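PDB 4C0R: putative amino acid binding protein from Streptococcus mutans, which probably binds glutathione outside the cell and delivers it to the TcyBC ABC importer, and is held here with oxidized glutathione disulfide. Local coordinates for residues H147-V152 and D158-E163; T169-Q174 and L179-L184. One frame throughout, in Å; residues are numbered along the deposited sequence. Where two conformers were deposited one is given.

Interaction 1: residues H147-V152 and D158-E163. With CD (cadmium ion), chain G; CD (cadmium ion), chain M; GDS (oxidized glutathione disulfide), chain C.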
loop_
_atom_site.group_PDB
_atom_site.type_symbol
_atom_site.label_atom_id
_atom_site.label_comp_id
_atom_site.label_asym_id
_atom_site.label_seq_id
_atom_site.Cartn_x
_atom_site.Cartn_y
_atom_site.Cartn_z
ATOM N N HIS A 147 -3.155 12.470 7.321
ATOM C CA HIS A 147 -2.789 13.305 8.457
ATOM C C HIS A 147 -1.317 13.741 8.269
ATOM O O HIS A 147 -0.959 14.882 8.520
ATOM C CB HIS A 147 -2.959 12.496 9.752
ATOM C CG HIS A 147 -2.783 13.287 11.014
ATOM N ND1 HIS A 147 -3.786 14.071 11.552
ATOM C CD2 HIS A 147 -1.712 13.426 11.841
ATOM C CE1 HIS A 147 -3.349 14.643 12.665
ATOM N NE2 HIS A 147 -2.091 14.277 12.858
ATOM N N GLN A 148 -0.470 12.791 7.877
ATOM C CA GLN A 148 0.943 13.063 7.758
ATOM C C GLN A 148 1.190 13.977 6.568
ATOM O O GLN A 148 2.023 14.922 6.663
ATOM C CB GLN A 148 1.752 11.791 7.615
ATOM C CG GLN A 148 1.619 10.768 8.783
ATOM C CD GLN A 148 2.389 9.512 8.447
ATOM O OE1 GLN A 148 3.546 9.581 8.169
ATOM N NE2 GLN A 148 1.724 8.375 8.452
ATOM N N ILE A 149 0.474 13.752 5.470
ATOM C CA ILE A 149 0.616 14.603 4.300
ATOM C C ILE A 149 0.167 16.038 4.599
ATOM O O ILE A 149 0.870 17.014 4.298
ATOM C CB ILE A 149 -0.066 13.996 3.067
ATOM C CG1 ILE A 149 0.692 12.742 2.666
ATOM C CG2 ILE A 149 -0.158 15.006 1.922
ATOM C CD1 ILE A 149 0.076 11.987 1.522
ATOM N N ARG A 150 -0.973 16.179 5.260
ATOM C CA ARG A 150 -1.401 17.499 5.717
ATOM C C ARG A 150 -0.364 18.160 6.642
ATOM O O ARG A 150 -0.158 19.358 6.575
ATOM C CB ARG A 150 -2.747 17.393 6.415
ATOM C CG ARG A 150 -3.405 18.710 6.694
ATOM C CD ARG A 150 -4.774 18.483 7.302
ATOM N NE ARG A 150 -5.674 17.859 6.351
ATOM C CZ ARG A 150 -6.407 18.567 5.508
ATOM N NH1 ARG A 150 -6.342 19.892 5.512
ATOM N NH2 ARG A 150 -7.207 17.946 4.670
ATOM N N ASN A 151 0.290 17.397 7.514
ATOM C CA ASN A 151 1.329 17.948 8.404
ATOM C C ASN A 151 2.511 18.527 7.610
ATOM O O ASN A 151 3.156 19.490 8.036
ATOM C CB ASN A 151 1.905 16.895 9.322
ATOM C CG ASN A 151 1.042 16.647 10.545
ATOM O OD1 ASN A 151 0.140 17.434 10.873
ATOM N ND2 ASN A 151 1.318 15.553 11.229
ATOM N N VAL A 152 2.809 17.940 6.463
ATOM C CA VAL A 152 3.875 18.515 5.622
ATOM C C VAL A 152 3.353 19.847 5.038
ATOM O O VAL A 152 4.076 20.866 5.060
ATOM C CB VAL A 152 4.307 17.520 4.485
ATOM C CG1 VAL A 152 5.309 18.174 3.492
ATOM C CG2 VAL A 152 4.931 16.286 5.074
ATOM N N ASP A 158 8.947 18.080 7.275
ATOM C CA ASP A 158 9.499 18.641 6.065
ATOM C C ASP A 158 9.168 17.899 4.764
ATOM O O ASP A 158 9.153 18.493 3.698
ATOM C CB ASP A 158 11.020 18.680 6.186
ATOM C CG ASP A 158 11.521 19.522 7.386
ATOM O OD1 ASP A 158 10.860 20.514 7.742
ATOM O OD2 ASP A 158 12.595 19.144 7.914
ATOM N N PHE A 159 8.951 16.594 4.849
ATOM C CA PHE A 159 8.668 15.796 3.673
ATOM C C PHE A 159 7.961 14.524 4.102
ATOM O O PHE A 159 8.025 14.172 5.302
ATOM C CB PHE A 159 9.952 15.410 2.901
ATOM C CG PHE A 159 10.852 14.434 3.607
ATOM C CD1 PHE A 159 11.841 14.874 4.454
ATOM C CD2 PHE A 159 10.730 13.064 3.415
ATOM C CE1 PHE A 159 12.670 14.006 5.068
ATOM C CE2 PHE A 159 11.556 12.176 4.007
ATOM C CZ PHE A 159 12.555 12.652 4.866
ATOM N N LYS A 160 7.352 13.823 3.132
ATOM C CA LYS A 160 6.825 12.464 3.376
ATOM C C LYS A 160 7.071 11.628 2.116
ATOM O O LYS A 160 6.715 12.030 1.023
ATOM C CB LYS A 160 5.324 12.498 3.689
ATOM C CG LYS A 160 4.649 11.130 3.834
ATOM C CD LYS A 160 5.200 10.333 5.003
ATOM C CE LYS A 160 4.483 9.000 5.132
ATOM N NZ LYS A 160 5.052 8.163 6.206
ATOM N N ILE A 161 7.671 10.463 2.305
ATOM C CA ILE A 161 7.859 9.490 1.238
ATOM C C ILE A 161 6.727 8.449 1.267
ATOM O O ILE A 161 6.412 7.878 2.309
ATOM C CB ILE A 161 9.199 8.757 1.314
ATOM C CG1 ILE A 161 10.348 9.762 1.236
ATOM C CG2 ILE A 161 9.312 7.705 0.214
ATOM C CD1 ILE A 161 11.693 9.140 1.525
ATOM N N PHE A 162 6.042 8.291 0.146
ATOM C CA PHE A 162 4.998 7.275 0.055
ATOM C C PHE A 162 4.757 6.918 -1.382
ATOM O O PHE A 162 5.250 7.600 -2.295
ATOM C CB PHE A 162 3.677 7.803 0.675
ATOM C CG PHE A 162 2.750 6.656 1.097
ATOM C CD1 PHE A 162 3.091 5.851 2.191
ATOM C CD2 PHE A 162 1.650 6.344 0.370
ATOM C CE1 PHE A 162 2.304 4.757 2.553
ATOM C CE2 PHE A 162 0.852 5.229 0.734
ATOM C CZ PHE A 162 1.197 4.452 1.852
ATOM N N GLU A 163 3.956 5.877 -1.627
ATOM C CA GLU A 163 3.533 5.548 -3.004
ATOM C C GLU A 163 2.798 6.723 -3.680
ATOM O O GLU A 163 2.019 7.413 -3.058
ATOM C CB GLU A 163 2.624 4.322 -2.983
ATOM C CG GLU A 163 3.338 2.983 -2.846
ATOM C CD GLU A 163 3.847 2.596 -1.490
ATOM O OE1 GLU A 163 3.470 3.199 -0.470
ATOM O OE2 GLU A 163 4.635 1.659 -1.497
HETATM CD CD CD G . -5.881 14.124 10.649
HETATM CD CD CD M . 12.753 21.198 9.073
HETATM C CD1 GDS C . -0.955 2.923 12.057
HETATM N N2 GDS C . -1.047 4.130 11.225
HETATM C CA2 GDS C . -2.124 4.145 10.302
HETATM C C2 GDS C . -3.465 4.602 10.758
HETATM O O2 GDS C . -4.499 4.242 10.157
HETATM C CB2 GDS C . -2.026 3.705 8.892
HETATM S SG2 GDS C . -0.363 3.329 8.382
HETATM N N3 GDS C . -3.517 5.468 11.917
HETATM C CA3 GDS C . -4.814 5.870 12.460
HETATM C C3 GDS C . -4.951 5.019 13.720
HETATM O OE3 GDS C . -5.495 5.487 14.769
HETATM O OE4 GDS C . -4.523 3.830 13.774
HETATM N N4 GDS C . 1.017 3.752 5.477
HETATM C CA4 GDS C . 1.333 5.147 5.676
HETATM C C4 GDS C . 2.752 5.302 6.099
HETATM O OE5 GDS C . 3.616 4.403 5.861
HETATM O OE6 GDS C . 3.064 6.395 6.647
HETATM C C5 GDS C . -0.328 3.397 5.151
HETATM O O5 GDS C . -1.177 4.275 5.004
HETATM C CA5 GDS C . -0.566 1.954 5.107
HETATM N N5 GDS C . 0.436 1.112 4.597
HETATM C CB5 GDS C . -1.388 1.442 6.244
HETATM S SG5 GDS C . -0.363 1.403 7.739
HETATM C CA6 GDS C . 4.109 0.053 1.823
HETATM C C6 GDS C . 4.355 -1.252 2.562
HETATM O OE7 GDS C . 4.870 -1.206 3.712
HETATM O OE8 GDS C . 4.038 -2.353 2.050
HETATM N N6 GDS C . 3.730 -0.289 0.439
HETATM C CB6 GDS C . 3.072 0.872 2.503
HETATM C CG6 GDS C . 1.889 -0.033 2.912
HETATM C CD6 GDS C . 0.733 0.884 3.253
HETATM O O6 GDS C . -0.006 1.444 2.430
HETATM O O HOH W 1 -6.243 13.267 8.249
HETATM O O HOH W 2 -5.254 16.139 9.897
HETATM O O HOH W 3 10.852 20.409 10.639
HETATM O O HOH W 4 14.751 20.792 9.086
#
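Lys-160 reaches from its strand to Gln-148 on the helix, and its NZ donates a hydrogen bond to Gln-148 OE1 (2.9 Å). The ammonium sits tilted 29° out of the carbonyl plane. Both groups grip one carboxylate oxygen of the glutathione disulfide: OE6 lies 2.7 Å from Lys-160 NZ and 3.0 Å from Gln-148 NE2. Helix and strand present the two residues as part of the disulfide's binding pocket. A lysine suits this anion, and a glutamine can accept from the lysine while donating to the ligand. The bend in the lysine chain (chi2 63°) helps turn its amine toward that oxygen. Lys-160 NZ has a further acceptor in Gln-113 O, so the buried charge is well coordinated.

Packing is tight at Val-152, whose CG2 lies 3.6 Å from Phe-159 C; a short branched side chain lets helix and backbone come close. The margin is looser and wetter: there Asp-158 grips a cadmium ion through both carboxylate oxygens, with two waters, and OD2 also accepts a hydrogen bond from Ser-111 N. The axis of segment 147-152 runs at 139° to strand 160-163, which pairs antiparallel with strand 81-96; Leu-179 of strand 179-183 touches Ile-149 and Val-152.

Interaction 2: residues T169-Q174 and L179-L184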
loop_
_atom_site.group_PDB
_atom_site.type_symbol
_atom_site.label_atom_id
_atom_site.label_comp_id
_atom_site.label_asym_id
_atom_site.label_seq_id
_atom_site.Cartn_x
_atom_site.Cartn_y
_atom_site.Cartn_z
ATOM N N THR A 169 -3.514 11.217 -4.964
ATOM C CA THR A 169 -4.945 11.194 -4.698
ATOM C C THR A 169 -5.316 12.099 -3.533
ATOM O O THR A 169 -6.244 12.902 -3.621
ATOM C CB THR A 169 -5.429 9.750 -4.407
ATOM O OG1 THR A 169 -5.264 8.940 -5.585
ATOM C CG2 THR A 169 -6.845 9.753 -3.923
ATOM N N ILE A 170 -4.577 11.986 -2.443
ATOM C CA ILE A 170 -4.821 12.768 -1.224
ATOM C C ILE A 170 -4.564 14.247 -1.464
ATOM O O ILE A 170 -5.360 15.067 -1.075
ATOM C CB ILE A 170 -3.966 12.248 -0.076
ATOM C CG1 ILE A 170 -4.495 10.909 0.385
ATOM C CG2 ILE A 170 -4.017 13.215 1.091
ATOM C CD1 ILE A 170 -3.513 10.133 1.253
ATOM N N ILE A 171 -3.451 14.589 -2.122
ATOM C CA ILE A 171 -3.159 15.983 -2.381
ATOM C C ILE A 171 -4.254 16.601 -3.221
ATOM O O ILE A 171 -4.615 17.753 -3.009
ATOM C CB ILE A 171 -1.808 16.130 -3.116
ATOM C CG1 ILE A 171 -0.651 15.832 -2.140
ATOM C CG2 ILE A 171 -1.711 17.503 -3.802
ATOM C CD1 ILE A 171 0.651 15.592 -2.866
ATOM N N LYS A 172 -4.794 15.859 -4.182
ATOM C CA LYS A 172 -5.847 16.394 -5.068
ATOM C C LYS A 172 -7.163 16.530 -4.318
ATOM O O LYS A 172 -7.781 17.597 -4.291
ATOM C CB LYS A 172 -6.022 15.466 -6.271
ATOM C CG LYS A 172 -7.228 15.817 -7.148
ATOM C CD LYS A 172 -7.287 14.959 -8.395
ATOM N N GLU A 173 -7.598 15.443 -3.703
ATOM C CA GLU A 173 -8.890 15.389 -3.013
ATOM C C GLU A 173 -8.974 16.308 -1.796
ATOM O O GLU A 173 -10.057 16.829 -1.492
ATOM C CB GLU A 173 -9.221 13.938 -2.624
ATOM C CG GLU A 173 -9.479 13.083 -3.835
ATOM C CD GLU A 173 -9.899 11.648 -3.539
ATOM O OE1 GLU A 173 -10.000 11.263 -2.371
ATOM O OE2 GLU A 173 -10.114 10.905 -4.534
ATOM N N GLN A 174 -7.856 16.506 -1.080
ATOM C CA GLN A 174 -7.836 17.390 0.099
ATOM C C GLN A 174 -7.395 18.816 -0.237
ATOM O O GLN A 174 -7.285 19.669 0.660
ATOM C CB GLN A 174 -6.935 16.848 1.193
ATOM C CG GLN A 174 -7.308 15.448 1.687
ATOM C CD GLN A 174 -8.689 15.392 2.242
ATOM O OE1 GLN A 174 -9.051 16.199 3.112
ATOM N NE2 GLN A 174 -9.500 14.442 1.751
ATOM N N LEU A 179 1.595 21.568 -2.087
ATOM C CA LEU A 179 2.476 20.393 -2.111
ATOM C C LEU A 179 2.707 19.924 -3.518
ATOM O O LEU A 179 1.864 20.119 -4.416
ATOM C CB LEU A 179 1.880 19.218 -1.301
ATOM C CG LEU A 179 1.709 19.426 0.212
ATOM C CD1 LEU A 179 1.106 18.188 0.866
ATOM C CD2 LEU A 179 3.049 19.794 0.832
ATOM N N LYS A 180 3.838 19.273 -3.716
ATOM C CA LYS A 180 4.114 18.595 -4.963
ATOM C C LYS A 180 4.714 17.221 -4.669
ATOM O O LYS A 180 5.079 16.909 -3.531
ATOM C CB LYS A 180 5.085 19.401 -5.796
ATOM C CG LYS A 180 6.426 19.585 -5.144
ATOM C CD LYS A 180 7.396 20.251 -6.086
ATOM C CE LYS A 180 8.749 20.370 -5.434
ATOM N NZ LYS A 180 9.742 21.000 -6.364
ATOM N N VAL A 181 4.801 16.407 -5.711
ATOM C CA VAL A 181 5.426 15.124 -5.637
ATOM C C VAL A 181 6.626 15.060 -6.578
ATOM O O VAL A 181 6.638 15.659 -7.660
ATOM C CB VAL A 181 4.432 13.928 -5.869
ATOM C CG1 VAL A 181 3.164 14.084 -5.026
ATOM C CG2 VAL A 181 4.132 13.692 -7.289
ATOM N N ILE A 182 7.667 14.396 -6.088
ATOM C CA ILE A 182 8.889 14.147 -6.809
ATOM C C ILE A 182 9.060 12.642 -6.952
ATOM O O ILE A 182 9.131 11.929 -5.951
ATOM C CB ILE A 182 10.127 14.738 -6.060
ATOM C CG1 ILE A 182 9.978 16.265 -5.945
ATOM C CG2 ILE A 182 11.454 14.328 -6.744
ATOM C CD1 ILE A 182 10.975 16.858 -4.947
ATOM N N ASP A 183 9.230 12.155 -8.178
ATOM C CA ASP A 183 9.465 10.726 -8.400
ATOM C C ASP A 183 10.811 10.306 -7.881
ATOM O O ASP A 183 11.820 10.989 -8.093
ATOM C CB ASP A 183 9.388 10.347 -9.904
ATOM C CG ASP A 183 8.040 10.574 -10.486
ATOM O OD1 ASP A 183 7.003 10.199 -9.895
ATOM O OD2 ASP A 183 7.999 11.157 -11.586
ATOM N N LEU A 184 10.835 9.153 -7.223
ATOM C CA LEU A 184 12.026 8.553 -6.655
ATOM C C LEU A 184 12.444 7.307 -7.424
ATOM O O LEU A 184 11.649 6.678 -8.073
ATOM C CB LEU A 184 11.781 8.126 -5.192
ATOM C CG LEU A 184 11.572 9.288 -4.234
ATOM C CD1 LEU A 184 11.178 8.766 -2.865
ATOM C CD2 LEU A 184 12.822 10.140 -4.116
#
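The last turns of helix 164-173 stand off from the start of strand 179-183, the backbones coming nearest at Ile-171 and Leu-179 with CA atoms 7.2 Å apart, a gap for side chains to bridge. From the helix, Ile-171 alone does the bridging. Its CG1 lies anti to the carbonyl carbon (chi1 -72°) and the chain runs on extended, which carries CD1 out to the strand. That methyl touches Val-181 CG1 at 3.6 Å and lies 4.1 Å from Leu-179 CB, so one isoleucine tip meets two strand residues that point to the same side. Isoleucine suits the place because its longer branch spans the gap, and the short valine offers a methyl close to the strand backbone.

The contact packs the helix of a beta-alpha-beta crossover, strand 160-163 to strand 179-183, onto its second strand. Farther along, Asp-183 OD1 makes a salt bridge to Lys-164 NZ, and Glu-173 OE1 is hydrogen-bonded to Asn-14 ND2. Because the contact itself consists of aliphatic carbons alone, it is held by dispersion and the exclusion of water, which gives little directional control over how the helix sits against the strand.

Along the chain, interaction 1 closes first: the chain leaves helix 145-153, turns through a short connection and returns as strand 160-163. That strand passes directly into helix 164-173, and after another short turn interaction 2 brings strand 179-183 back to it. The two closures follow in series, neither nested nor crossed. In the crossover, strands 160-163 and 179-183 run parallel on the two sides of strand 81-96, which is antiparallel to both, so each contact fastens a helix to the same sheet. Ile-161 CG2, 3.8 Å from Leu-184 CD1, joins the two strand segments, and Leu-179 is shared by both contacts. Interaction 1 supplies part of the ligand pocket; interaction 2 lies away from it.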